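Local atomic coordinates of proteophosphoglycan (Silicibacter pomeroyi DSS-3, PDB entry 2RE3), a protein that is of unknown function but, as a DUF1285-family protein built from repeated structural motifs, may take part in signal transduction. Residues Ala17-Ile22 with Arg65-Ile70; Met43-Asp48 with Val87-Asp92; Phe96-Val101 with Leu151-Asp156; Asn128-Ala133 with Phe183-Val188. All blocks are in the same frame, centred on the assembly; numbering follows the deposited sequence. Where two conformers were deposited one is given.

From the N terminus, helix 15-21 opens interaction 1, and strand 37-45 opens interaction 2 before helix 61-68 closes the first loop; strand 86-91 then closes the second, so the two cross. Phe67 touches Met43 where they meet. Interactions 3 and 4 come after both and cross each other in the same way: strand 96-104 opens interaction 3, strand 130-131 opens interaction 4, strand 151-155 closes the former and strand 181-185 the latter. Interactions 2 and 3 pair the first and last strands of the two six-stranded sheets and touch through Arg47, Val97 and Leu154. Interaction 1 packs the N-terminal helix onto the first sheet's helix; interaction 4 joins the second sheet to the small C-terminal sheet.

Interaction 1. Residues Ala17-Ile22 with Arg65-Ile70; sequences ASARAI and RLFSSI
Ile22, the first residue to leave helical backbone angles after helix 15-21, carries most of the packing against residues 65-70. Its CB lies 4.1 Å from Leu66 CG, at the point where that leucine forks. The CG2 methyl, anti to the backbone N, rests 4.1 Å from Leu66 CD1, and the two side chains pass one another head to tail. The longer arm starts with CG1 beside the backbone N (chi1 -49°) and runs on extended to CD1, which comes within 3.6 Å of Phe67 CE1, isoleucine and phenylalanine crossing at about a right angle. The same methyl meets Ile70 CD1 at 3.9 Å. A beta-branched residue suits this place because its arms serve different partners, one the leucine, the other the ring.

Within helix 15-21, Ala19 offers a CB 3.9 Å from Phe67 CZ; so small a side chain lets the tip of the ring come up to the helix. Ser18 borders the ring edge with its CB, while its OG is bonded to Gly14 O. Within residues 65-70, Ser69 OG donates to a lone pair of Leu66 O at 2.6 Å. A glycerol is bound close to Ile22. Phe67 also packs on Trp51 of strand 51-53 and, with Ile70, on Leu80 of strand 77-81, so the Phe67 ring sits where both helices and the strands of the first sheet come together.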
loop_
_atom_site.group_PDB
_atom_site.type_symbol
_atom_site.label_atom_id
_atom_site.label_comp_id
_atom_site.label_asym_id
_atom_site.label_seq_id
_atom_site.Cartn_x
_atom_site.Cartn_y
_atom_site.Cartn_z
ATOM N N ALA A 17 5.577 24.267 3.144
ATOM C CA ALA A 17 4.533 25.080 3.764
ATOM C C ALA A 17 3.322 24.191 4.002
ATOM O O ALA A 17 2.711 24.239 5.062
ATOM C CB ALA A 17 4.166 26.292 2.915
ATOM N N SER A 18 3.014 23.341 3.037
ATOM C CA SER A 18 1.856 22.481 3.145
ATOM C C SER A 18 2.009 21.490 4.265
ATOM O O SER A 18 1.055 21.242 4.990
ATOM C CB SER A 18 1.629 21.739 1.843
ATOM O OG SER A 18 1.368 22.669 0.830
ATOM N N ALA A 19 3.212 20.929 4.392
ATOM C CA ALA A 19 3.533 20.009 5.486
ATOM C C ALA A 19 3.402 20.679 6.888
ATOM O O ALA A 19 3.047 20.028 7.870
ATOM C CB ALA A 19 4.940 19.426 5.286
ATOM N N ARG A 20 3.694 21.971 6.964
ATOM C CA ARG A 20 3.566 22.702 8.200
ATOM C C ARG A 20 2.095 22.938 8.553
ATOM O O ARG A 20 1.740 22.992 9.720
ATOM C CB ARG A 20 4.353 24.019 8.130
ATOM C CG ARG A 20 5.881 23.836 8.276
ATOM C CD ARG A 20 6.620 25.161 8.459
ATOM N NE ARG A 20 6.515 26.107 7.331
ATOM C CZ ARG A 20 7.347 26.160 6.282
ATOM N NH1 ARG A 20 8.381 25.328 6.189
ATOM N NH2 ARG A 20 7.162 27.080 5.325
ATOM N N ALA A 21 1.236 23.045 7.541
ATOM C CA ALA A 21 -0.220 23.198 7.763
ATOM C C ALA A 21 -0.895 21.906 8.257
ATOM O O ALA A 21 -1.923 21.972 8.916
ATOM C CB ALA A 21 -0.892 23.688 6.507
ATOM N N ILE A 22 -0.332 20.744 7.940
ATOM C CA ILE A 22 -0.893 19.475 8.400
ATOM C C ILE A 22 -0.406 19.140 9.813
ATOM O O ILE A 22 0.734 19.406 10.185
ATOM C CB ILE A 22 -0.475 18.274 7.507
ATOM C CG1 ILE A 22 -0.679 18.553 6.027
ATOM C CG2 ILE A 22 -1.281 17.011 7.862
ATOM C CD1 ILE A 22 0.107 17.636 5.168
ATOM N N ARG A 65 5.462 10.327 5.991
ATOM C CA ARG A 65 4.425 9.739 6.863
ATOM C C ARG A 65 3.247 10.692 7.024
ATOM O O ARG A 65 2.086 10.294 7.004
ATOM C CB ARG A 65 4.978 9.458 8.236
ATOM C CG ARG A 65 5.576 8.096 8.430
ATOM C CD ARG A 65 6.036 7.921 9.885
ATOM N NE ARG A 65 7.462 8.136 9.888
ATOM C CZ ARG A 65 8.133 8.975 10.659
ATOM N NH1 ARG A 65 7.564 9.693 11.620
ATOM N NH2 ARG A 65 9.424 9.062 10.478
ATOM N N LEU A 66 3.586 11.968 7.133
ATOM C CA LEU A 66 2.623 13.031 7.315
ATOM C C LEU A 66 1.704 13.137 6.098
ATOM O O LEU A 66 0.480 13.094 6.242
ATOM C CB LEU A 66 3.371 14.358 7.570
ATOM C CG LEU A 66 2.589 15.554 8.103
ATOM C CD1 LEU A 66 2.071 15.232 9.511
ATOM C CD2 LEU A 66 3.457 16.854 8.126
ATOM N N PHE A 67 2.273 13.227 4.894
ATOM C CA PHE A 67 1.435 13.317 3.706
ATOM C C PHE A 67 0.681 12.014 3.494
ATOM O O PHE A 67 -0.411 12.022 2.965
ATOM C CB PHE A 67 2.243 13.644 2.440
ATOM C CG PHE A 67 2.655 15.067 2.330
ATOM C CD1 PHE A 67 1.719 16.076 2.309
ATOM C CD2 PHE A 67 3.989 15.409 2.208
ATOM C CE1 PHE A 67 2.105 17.395 2.198
ATOM C CE2 PHE A 67 4.372 16.724 2.093
ATOM C CZ PHE A 67 3.414 17.712 2.091
ATOM N N SER A 68 1.284 10.894 3.865
ATOM C CA SER A 68 0.662 9.592 3.647
ATOM C C SER A 68 -0.576 9.461 4.513
ATOM O O SER A 68 -1.498 8.751 4.143
ATOM C CB SER A 68 1.631 8.441 3.963
ATOM O OG SER A 68 2.593 8.282 2.923
ATOM N N SER A 69 -0.585 10.134 5.672
ATOM C CA SER A 69 -1.749 10.112 6.549
ATOM C C SER A 69 -3.010 10.709 5.877
ATOM O O SER A 69 -4.122 10.416 6.315
ATOM C CB SER A 69 -1.474 10.824 7.878
ATOM O OG SER A 69 -1.464 12.255 7.779
ATOM N N ILE A 70 -2.839 11.528 4.837
ATOM C CA ILE A 70 -4.017 12.165 4.216
ATOM C C ILE A 70 -4.274 11.666 2.788
ATOM O O ILE A 70 -4.924 12.335 1.981
ATOM C CB ILE A 70 -3.953 13.718 4.291
ATOM C CG1 ILE A 70 -2.656 14.267 3.650
ATOM C CG2 ILE A 70 -4.150 14.146 5.757
ATOM C CD1 ILE A 70 -2.706 15.758 3.297
#

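Interaction 2. Residues Met43-Asp48 with Val87-Asp92; sequences MRIARD and VGIRVD
Arg44 and Arg90, a bridged pair, both rise from one face of the sheet, whereas Ile45 and Val91 share the other. The arginines cross obliquely, their guanidinium planes 35° apart, with Arg44 CB lying over a face of the Arg90 group. Arg44 NE and Arg90 NH1 are 3.9 Å apart, a repulsion probably eased by carboxylates: Arg90 pairs with Asp42, and Arg44 with Asp92. In the second pair the guanidinium and carboxylate are nearly coplanar (17°), and Arg44 NH1 gives one bond of 2.9 Å to the syn lone pair of Asp92 OD2. The bend at chi3 (70°) turns the group toward Asp92; the same guanidinium also makes a cation-pi contact with Phe52. A water linking Arg47 N to Asp92 OD2 gives this oxygen a second donor.

On the opposite face, Ile45 CD1 meets Ile89 CD1 at 3.6 Å and lies alongside Val91, branched residues packed between Trp51 and Phe78 of neighbouring strands. Met43, a selenomethionine, runs alongside Ile89. Between the faces, Arg90 N to Met43 O (2.9 Å), Ile45 N to Arg90 O (3.0 Å) and Asp92 N to Ile45 O make the alternating ladder of parallel strands, the central parallel pair of a mixed six-stranded sheet whose first and last strands adjoin.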
loop_
_atom_site.group_PDB
_atom_site.type_symbol
_atom_site.label_atom_id
_atom_site.label_comp_id
_atom_site.label_asym_id
_atom_site.label_seq_id
_atom_site.Cartn_x
_atom_site.Cartn_y
_atom_site.Cartn_z
HETATM N N MSE A 43 3.638 15.556 -7.602
HETATM C CA MSE A 43 4.013 14.565 -6.635
HETATM C C MSE A 43 3.751 13.182 -7.226
HETATM O O MSE A 43 2.688 12.939 -7.797
HETATM C CB MSE A 43 3.219 14.765 -5.328
HETATM C CG MSE A 43 3.745 13.978 -4.121
HETATM SE SE MSE A 43 5.404 14.738 -3.415
HETATM C CE MSE A 43 4.628 15.834 -2.040
ATOM N N ARG A 44 4.711 12.280 -7.036
ATOM C CA ARG A 44 4.635 10.934 -7.557
ATOM C C ARG A 44 5.181 9.997 -6.504
ATOM O O ARG A 44 6.279 10.227 -6.025
ATOM C CB ARG A 44 5.488 10.824 -8.801
ATOM C CG ARG A 44 5.655 9.421 -9.319
ATOM C CD ARG A 44 6.210 9.428 -10.752
ATOM N NE ARG A 44 7.596 9.875 -10.768
ATOM C CZ ARG A 44 8.645 9.092 -10.524
ATOM N NH1 ARG A 44 8.489 7.807 -10.277
ATOM N NH2 ARG A 44 9.874 9.600 -10.545
ATOM N N ILE A 45 4.407 8.972 -6.137
ATOM C CA ILE A 45 4.876 7.885 -5.288
ATOM C C ILE A 45 5.397 6.776 -6.177
ATOM O O ILE A 45 4.620 6.063 -6.842
ATOM C CB ILE A 45 3.749 7.314 -4.407
ATOM C CG1 ILE A 45 3.076 8.450 -3.605
ATOM C CG2 ILE A 45 4.303 6.239 -3.476
ATOM C CD1 ILE A 45 1.924 8.013 -2.729
ATOM N N ALA A 46 6.713 6.630 -6.219
ATOM C CA ALA A 46 7.307 5.566 -7.051
ATOM C C ALA A 46 6.924 4.182 -6.520
ATOM O O ALA A 46 6.542 4.030 -5.370
ATOM C CB ALA A 46 8.832 5.700 -7.146
ATOM N N ARG A 47 7.044 3.194 -7.393
ATOM C CA ARG A 47 6.809 1.777 -7.095
ATOM C C ARG A 47 7.537 1.264 -5.849
ATOM O O ARG A 47 7.073 0.330 -5.190
ATOM C CB ARG A 47 7.274 0.955 -8.301
ATOM C CG ARG A 47 6.771 -0.448 -8.324
ATOM C CD ARG A 47 6.784 -1.040 -9.758
ATOM N NE ARG A 47 5.930 -2.229 -9.846
ATOM C CZ ARG A 47 6.234 -3.433 -9.340
ATOM N NH1 ARG A 47 7.395 -3.637 -8.705
ATOM N NH2 ARG A 47 5.372 -4.451 -9.477
ATOM N N ASP A 48 8.694 1.852 -5.558
ATOM C CA ASP A 48 9.480 1.474 -4.391
ATOM C C ASP A 48 9.150 2.277 -3.132
ATOM O O ASP A 48 9.824 2.128 -2.111
ATOM C CB ASP A 48 10.986 1.560 -4.693
ATOM C CG ASP A 48 11.517 2.996 -4.757
ATOM O OD1 ASP A 48 10.742 3.963 -4.783
ATOM O OD2 ASP A 48 12.753 3.149 -4.780
ATOM N N VAL A 87 -5.800 17.695 -3.365
ATOM C CA VAL A 87 -4.919 17.733 -4.503
ATOM C C VAL A 87 -4.620 16.351 -5.045
ATOM O O VAL A 87 -4.487 15.372 -4.298
ATOM C CB VAL A 87 -3.609 18.442 -4.168
ATOM C CG1 VAL A 87 -3.866 19.916 -3.920
ATOM C CG2 VAL A 87 -2.912 17.793 -2.979
ATOM N N GLY A 88 -4.494 16.271 -6.359
ATOM C CA GLY A 88 -4.177 15.016 -7.023
ATOM C C GLY A 88 -2.683 14.675 -7.020
ATOM O O GLY A 88 -1.858 15.547 -7.269
ATOM N N ILE A 89 -2.344 13.410 -6.723
ATOM C CA ILE A 89 -0.977 12.922 -6.903
ATOM C C ILE A 89 -0.944 11.743 -7.855
ATOM O O ILE A 89 -1.963 11.164 -8.166
ATOM C CB ILE A 89 -0.268 12.548 -5.568
ATOM C CG1 ILE A 89 -0.910 11.351 -4.909
ATOM C CG2 ILE A 89 -0.327 13.684 -4.601
ATOM C CD1 ILE A 89 -0.018 10.777 -3.869
ATOM N N ARG A 90 0.252 11.419 -8.320
ATOM C CA ARG A 90 0.491 10.350 -9.257
ATOM C C ARG A 90 1.007 9.192 -8.454
ATOM O O ARG A 90 1.889 9.373 -7.626
ATOM C CB ARG A 90 1.575 10.757 -10.255
ATOM C CG ARG A 90 1.082 11.134 -11.641
ATOM C CD ARG A 90 2.271 11.428 -12.594
ATOM N NE ARG A 90 2.859 12.701 -12.193
ATOM C CZ ARG A 90 4.148 13.017 -12.229
ATOM N NH1 ARG A 90 5.056 12.160 -12.674
ATOM N NH2 ARG A 90 4.525 14.210 -11.806
ATOM N N VAL A 91 0.490 7.998 -8.700
ATOM C CA VAL A 91 1.017 6.821 -8.031
ATOM C C VAL A 91 1.331 5.795 -9.100
ATOM O O VAL A 91 0.458 5.409 -9.865
ATOM C CB VAL A 91 0.034 6.240 -7.000
ATOM C CG1 VAL A 91 0.638 5.011 -6.361
ATOM C CG2 VAL A 91 -0.347 7.302 -5.954
ATOM N N ASP A 92 2.593 5.388 -9.167
ATOM C CA ASP A 92 3.047 4.559 -10.249
ATOM C C ASP A 92 2.388 3.224 -10.142
ATOM O O ASP A 92 1.889 2.723 -11.124
ATOM C CB ASP A 92 4.564 4.397 -10.221
ATOM C CG ASP A 92 5.277 5.607 -10.787
ATOM O OD1 ASP A 92 4.592 6.485 -11.353
ATOM O OD2 ASP A 92 6.518 5.680 -10.646
HETATM O O HOH W 1 8.261 3.777 -9.746
#

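Interaction 3. Residues Phe96-Val101 with Leu151-Asp156; sequences FVAVDV and LEALID
The small side chains of Ala98 and Ala153 let strands 96-104 and 151-155 close up tightly, next to Phe96. Phe96 CB lies 3.8 Å from Ala153 CB, and that methyl also sits 4.0 Å from Ala98 CB, on a face completed by Ile155 and Phe114. The phenylalanine ring, its CG beside the backbone N, reaches back along the partner strand until CE2 is 3.7 Å from Leu151 CB. Under this packing, Leu154 N donates to Phe96 O at 2.8 Å and Ala98 N to Leu154 O at 2.8 Å, both donors lying well above the carbonyl plane of their acceptor. The opposite face carries Val97 and Leu154, the latter packing on Arg47 and Asp93.

Toward the ends the contact loosens. At one end, Phe96 N reaches Glu152 O only by a weak bond, and the partly exposed Glu152 side chain turns away to pair with Arg131. At the other, Asp156 N still bonds in plane to Ala98 O (3.1 Å), and the Asp156 carboxylate lies alongside Val99, OD2 3.5 Å from Val99 CA, but both residues are partly open to solvent. Asp156 stands at the N-cap of helix 157-164, capping a backbone N and bonding Ser159 OG. An alanine here would probably weaken the start of that helix, since both the cap and the bond to Ser159 would be lost. Nearby, Val99 and Asp100 face Thr115 as a classic beta bulge. The whole is a parallel pairing of first and last strands at the centre of the second six-stranded sheet, matching the first sheet's strand order.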
loop_
_atom_site.group_PDB
_atom_site.type_symbol
_atom_site.label_atom_id
_atom_site.label_comp_id
_atom_site.label_asym_id
_atom_site.label_seq_id
_atom_site.Cartn_x
_atom_site.Cartn_y
_atom_site.Cartn_z
ATOM N N PHE A 96 1.712 2.319 -1.186
ATOM C CA PHE A 96 2.616 1.820 -0.135
ATOM C C PHE A 96 3.419 0.606 -0.560
ATOM O O PHE A 96 3.048 -0.105 -1.489
ATOM C CB PHE A 96 1.830 1.456 1.106
ATOM C CG PHE A 96 1.013 2.584 1.677
ATOM C CD1 PHE A 96 1.626 3.691 2.225
ATOM C CD2 PHE A 96 -0.364 2.491 1.729
ATOM C CE1 PHE A 96 0.882 4.697 2.781
ATOM C CE2 PHE A 96 -1.126 3.501 2.290
ATOM C CZ PHE A 96 -0.494 4.614 2.817
ATOM N N VAL A 97 4.531 0.396 0.115
ATOM C CA VAL A 97 5.276 -0.820 0.005
ATOM C C VAL A 97 5.251 -1.506 1.369
ATOM O O VAL A 97 5.551 -0.874 2.367
ATOM C CB VAL A 97 6.736 -0.565 -0.406
ATOM C CG1 VAL A 97 7.578 -1.804 -0.142
ATOM C CG2 VAL A 97 6.818 -0.137 -1.893
ATOM N N ALA A 98 4.889 -2.788 1.391
ATOM C CA ALA A 98 4.995 -3.637 2.583
ATOM C C ALA A 98 6.444 -4.084 2.731
ATOM O O ALA A 98 6.965 -4.786 1.857
ATOM C CB ALA A 98 4.071 -4.882 2.466
ATOM N N VAL A 99 7.087 -3.694 3.826
ATOM C CA VAL A 99 8.503 -4.009 4.034
ATOM C C VAL A 99 8.772 -5.072 5.078
ATOM O O VAL A 99 9.903 -5.504 5.242
ATOM C CB VAL A 99 9.292 -2.771 4.444
ATOM C CG1 VAL A 99 9.263 -1.735 3.284
ATOM C CG2 VAL A 99 8.755 -2.213 5.782
ATOM N N ASP A 100 7.743 -5.494 5.787
ATOM C CA ASP A 100 7.891 -6.519 6.798
ATOM C C ASP A 100 6.618 -7.341 6.899
ATOM O O ASP A 100 5.526 -6.838 6.666
ATOM C CB ASP A 100 8.213 -5.871 8.145
ATOM C CG ASP A 100 8.961 -6.795 9.066
ATOM O OD1 ASP A 100 9.492 -7.804 8.565
ATOM O OD2 ASP A 100 9.024 -6.513 10.284
ATOM N N VAL A 101 6.763 -8.620 7.216
ATOM C CA VAL A 101 5.610 -9.462 7.488
ATOM C C VAL A 101 5.974 -10.306 8.689
ATOM O O VAL A 101 7.108 -10.767 8.809
ATOM C CB VAL A 101 5.205 -10.359 6.288
ATOM C CG1 VAL A 101 6.383 -11.196 5.798
ATOM C CG2 VAL A 101 4.038 -11.265 6.672
ATOM N N LEU A 151 -6.342 1.708 -0.108
ATOM C CA LEU A 151 -4.951 1.978 -0.306
ATOM C C LEU A 151 -4.221 0.655 -0.059
ATOM O O LEU A 151 -4.335 0.074 1.021
ATOM C CB LEU A 151 -4.465 3.031 0.662
ATOM C CG LEU A 151 -5.212 4.360 0.696
ATOM C CD1 LEU A 151 -4.658 5.148 1.869
ATOM C CD2 LEU A 151 -5.090 5.136 -0.631
ATOM N N GLU A 152 -3.476 0.195 -1.060
ATOM C CA GLU A 152 -2.800 -1.054 -0.986
ATOM C C GLU A 152 -1.301 -0.875 -0.858
ATOM O O GLU A 152 -0.767 0.139 -1.266
ATOM C CB GLU A 152 -3.080 -1.860 -2.232
ATOM C CG GLU A 152 -4.463 -2.417 -2.295
ATOM C CD GLU A 152 -4.649 -3.272 -3.526
ATOM O OE1 GLU A 152 -4.397 -2.762 -4.637
ATOM O OE2 GLU A 152 -5.024 -4.451 -3.370
ATOM N N ALA A 153 -0.654 -1.899 -0.291
ATOM C CA ALA A 153 0.784 -2.007 -0.235
ATOM C C ALA A 153 1.292 -3.108 -1.215
ATOM O O ALA A 153 0.826 -4.263 -1.201
ATOM C CB ALA A 153 1.208 -2.327 1.187
ATOM N N LEU A 154 2.256 -2.751 -2.052
ATOM C CA LEU A 154 2.981 -3.736 -2.843
ATOM C C LEU A 154 3.934 -4.462 -1.905
ATOM O O LEU A 154 4.708 -3.819 -1.192
ATOM C CB LEU A 154 3.781 -3.071 -3.954
ATOM C CG LEU A 154 4.537 -4.000 -4.887
ATOM C CD1 LEU A 154 3.561 -4.820 -5.723
ATOM C CD2 LEU A 154 5.462 -3.178 -5.786
ATOM N N ILE A 155 3.876 -5.795 -1.916
ATOM C CA ILE A 155 4.720 -6.606 -1.035
ATOM C C ILE A 155 6.123 -6.684 -1.652
ATOM O O ILE A 155 6.256 -7.117 -2.785
ATOM C CB ILE A 155 4.087 -8.016 -0.824
ATOM C CG1 ILE A 155 2.761 -7.890 -0.076
ATOM C CG2 ILE A 155 4.978 -8.921 -0.018
ATOM C CD1 ILE A 155 1.871 -9.075 -0.266
ATOM N N ASP A 156 7.148 -6.237 -0.920
ATOM C CA ASP A 156 8.538 -6.182 -1.450
ATOM C C ASP A 156 9.181 -7.572 -1.500
ATOM O O ASP A 156 8.642 -8.513 -0.933
ATOM C CB ASP A 156 9.411 -5.200 -0.647
ATOM C CG ASP A 156 9.832 -5.746 0.737
ATOM O OD1 ASP A 156 9.426 -6.867 1.099
ATOM O OD2 ASP A 156 10.585 -5.054 1.472
#

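Interaction 4. Residues Asn128-Ala133 with Phe183-Val188; sequences NPIRMA and FPLMTV
Two edge strands from different sheets run side by side and almost parallel, 130-131 of the second six-stranded sheet and 181-185 of the three-stranded antiparallel sheet, their touching parts only 3° apart in direction. They meet through side chains and one water rather than by direct backbone bonding. Asn128 binds His146 and Val123 within its own sheet. Pro129 then sets its CB 3.6 Å from Phe183 CE1, a rigid apolar ring being well placed beside an aromatic one. At Ile130 the backbone N lies over one face of the Phe183 ring, toward its rim, and Ile130 CB packs 3.9 Å from Phe183 CB. The CG2 methyl of Ile130, anti to the backbone N, meets Leu185 CD2 at 4.1 Å. An alanine in place of Phe183 would probably loosen the junction, because the ring that packs against both Pro129 and Ile130 would be gone. A water donates to Ile130 O (2.9 Å) and to Pro184 O (2.6 Å), bridging two carbonyls that cannot bond each other. Arg131 turns away, to a salt bridge with Glu152 and a cation-pi contact with Tyr144. Beyond lies Met132, a selenomethionine deposited in two conformers, beside the classic bulge that Leu185 and Met186 form opposite Phe174. Met132 CG takes the crowded position (chi1 53°), and the extended chain beyond leads Met132 SE to within 3.1 Å of Leu185 O.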
loop_
_atom_site.group_PDB
_atom_site.type_symbol
_atom_site.label_atom_id
_atom_site.label_comp_id
_atom_site.label_asym_id
_atom_site.label_seq_id
_atom_site.Cartn_x
_atom_site.Cartn_y
_atom_site.Cartn_z
ATOM N N ASN A 128 -8.599 -7.029 4.944
ATOM C CA ASN A 128 -7.429 -6.565 4.252
ATOM C C ASN A 128 -6.873 -7.713 3.375
ATOM O O ASN A 128 -5.902 -8.400 3.759
ATOM C CB ASN A 128 -6.400 -6.133 5.267
ATOM C CG ASN A 128 -6.848 -4.968 6.107
ATOM O OD1 ASN A 128 -7.245 -3.912 5.605
ATOM N ND2 ASN A 128 -6.761 -5.139 7.395
ATOM N N PRO A 129 -7.496 -7.957 2.209
ATOM C CA PRO A 129 -7.089 -9.149 1.466
ATOM C C PRO A 129 -5.760 -8.977 0.775
ATOM O O PRO A 129 -5.336 -7.846 0.534
ATOM C CB PRO A 129 -8.206 -9.337 0.448
ATOM C CG PRO A 129 -8.747 -7.991 0.225
ATOM C CD PRO A 129 -8.579 -7.238 1.530
ATOM N N ILE A 130 -5.110 -10.112 0.527
ATOM C CA ILE A 130 -3.923 -10.213 -0.319
ATOM C C ILE A 130 -4.411 -10.486 -1.731
ATOM O O ILE A 130 -5.263 -11.321 -1.926
ATOM C CB ILE A 130 -3.005 -11.357 0.139
ATOM C CG1 ILE A 130 -2.519 -11.061 1.560
ATOM C CG2 ILE A 130 -1.830 -11.500 -0.805
ATOM C CD1 ILE A 130 -1.912 -12.231 2.299
ATOM N N ARG A 131 -3.883 -9.780 -2.714
ATOM C CA ARG A 131 -4.321 -9.927 -4.110
ATOM C C ARG A 131 -3.128 -10.378 -4.917
ATOM O O ARG A 131 -2.010 -10.020 -4.579
ATOM C CB ARG A 131 -4.786 -8.557 -4.586
ATOM C CG ARG A 131 -4.902 -8.382 -6.062
ATOM C CD ARG A 131 -5.760 -7.183 -6.386
ATOM N NE ARG A 131 -5.061 -5.911 -6.170
ATOM C CZ ARG A 131 -4.269 -5.317 -7.065
ATOM N NH1 ARG A 131 -4.015 -5.860 -8.254
ATOM N NH2 ARG A 131 -3.702 -4.161 -6.768
HETATM N N MSE A 132 -3.363 -11.184 -5.955
HETATM C CA MSE A 132 -2.300 -11.545 -6.909
HETATM C C MSE A 132 -2.397 -10.650 -8.130
HETATM O O MSE A 132 -3.491 -10.429 -8.638
HETATM C CB MSE A 132 -2.325 -13.054 -7.311
HETATM C CG MSE A 132 -3.641 -13.694 -7.838
HETATM SE SE MSE A 132 -3.466 -15.578 -8.558
HETATM C CE MSE A 132 -5.270 -15.607 -9.282
ATOM N N ALA A 133 -1.268 -10.084 -8.557
ATOM C CA ALA A 133 -1.201 -9.361 -9.794
ATOM C C ALA A 133 0.121 -9.824 -10.335
ATOM O O ALA A 133 0.873 -10.513 -9.635
ATOM C CB ALA A 133 -1.219 -7.874 -9.554
ATOM N N PHE A 183 -5.903 -16.863 0.278
ATOM C CA PHE A 183 -5.640 -15.952 -0.820
ATOM C C PHE A 183 -4.763 -16.582 -1.889
ATOM O O PHE A 183 -3.557 -16.779 -1.702
ATOM C CB PHE A 183 -5.037 -14.693 -0.262
ATOM C CG PHE A 183 -5.893 -14.068 0.779
ATOM C CD1 PHE A 183 -6.965 -13.273 0.414
ATOM C CD2 PHE A 183 -5.685 -14.345 2.130
ATOM C CE1 PHE A 183 -7.806 -12.744 1.387
ATOM C CE2 PHE A 183 -6.518 -13.789 3.110
ATOM C CZ PHE A 183 -7.555 -12.983 2.746
ATOM N N PRO A 184 -5.380 -16.916 -3.019
ATOM C CA PRO A 184 -4.616 -17.481 -4.093
ATOM C C PRO A 184 -3.660 -16.479 -4.668
ATOM O O PRO A 184 -3.979 -15.284 -4.779
ATOM C CB PRO A 184 -5.675 -17.855 -5.134
ATOM C CG PRO A 184 -6.981 -17.880 -4.406
ATOM C CD PRO A 184 -6.811 -16.827 -3.342
ATOM N N LEU A 185 -2.506 -16.998 -5.057
ATOM C CA LEU A 185 -1.414 -16.218 -5.586
ATOM C C LEU A 185 -1.005 -16.649 -7.003
ATOM O O LEU A 185 -0.526 -15.829 -7.780
ATOM C CB LEU A 185 -0.203 -16.350 -4.661
ATOM C CG LEU A 185 -0.091 -15.523 -3.389
ATOM C CD1 LEU A 185 1.343 -15.632 -2.849
ATOM C CD2 LEU A 185 -0.474 -14.073 -3.635
HETATM N N MSE A 186 -1.129 -17.940 -7.321
HETATM C CA MSE A 186 -0.743 -18.463 -8.634
HETATM C C MSE A 186 -1.191 -19.923 -8.708
HETATM O O MSE A 186 -1.441 -20.546 -7.687
HETATM C CB MSE A 186 0.776 -18.326 -8.844
HETATM C CG MSE A 186 1.604 -19.530 -8.342
HETATM SE SE MSE A 186 3.489 -19.205 -7.932
HETATM C CE MSE A 186 3.136 -17.903 -6.521
ATOM N N THR A 187 -1.281 -20.473 -9.914
ATOM C CA THR A 187 -1.721 -21.859 -10.096
ATOM C C THR A 187 -0.631 -22.797 -9.605
ATOM O O THR A 187 0.541 -22.414 -9.505
ATOM C CB THR A 187 -2.063 -22.191 -11.583
ATOM O OG1 THR A 187 -0.867 -22.226 -12.378
ATOM C CG2 THR A 187 -3.062 -21.192 -12.172
ATOM N N VAL A 188 -1.017 -24.026 -9.284
ATOM C CA VAL A 188 -0.044 -25.067 -8.941
ATOM C C VAL A 188 0.990 -25.209 -10.062
ATOM O O VAL A 188 2.192 -25.169 -9.805
ATOM C CB VAL A 188 -0.744 -26.419 -8.601
ATOM C CG1 VAL A 188 0.224 -27.580 -8.675
ATOM C CG2 VAL A 188 -1.364 -26.328 -7.217
HETATM O O HOH W 2 -5.543 -13.697 -3.517
#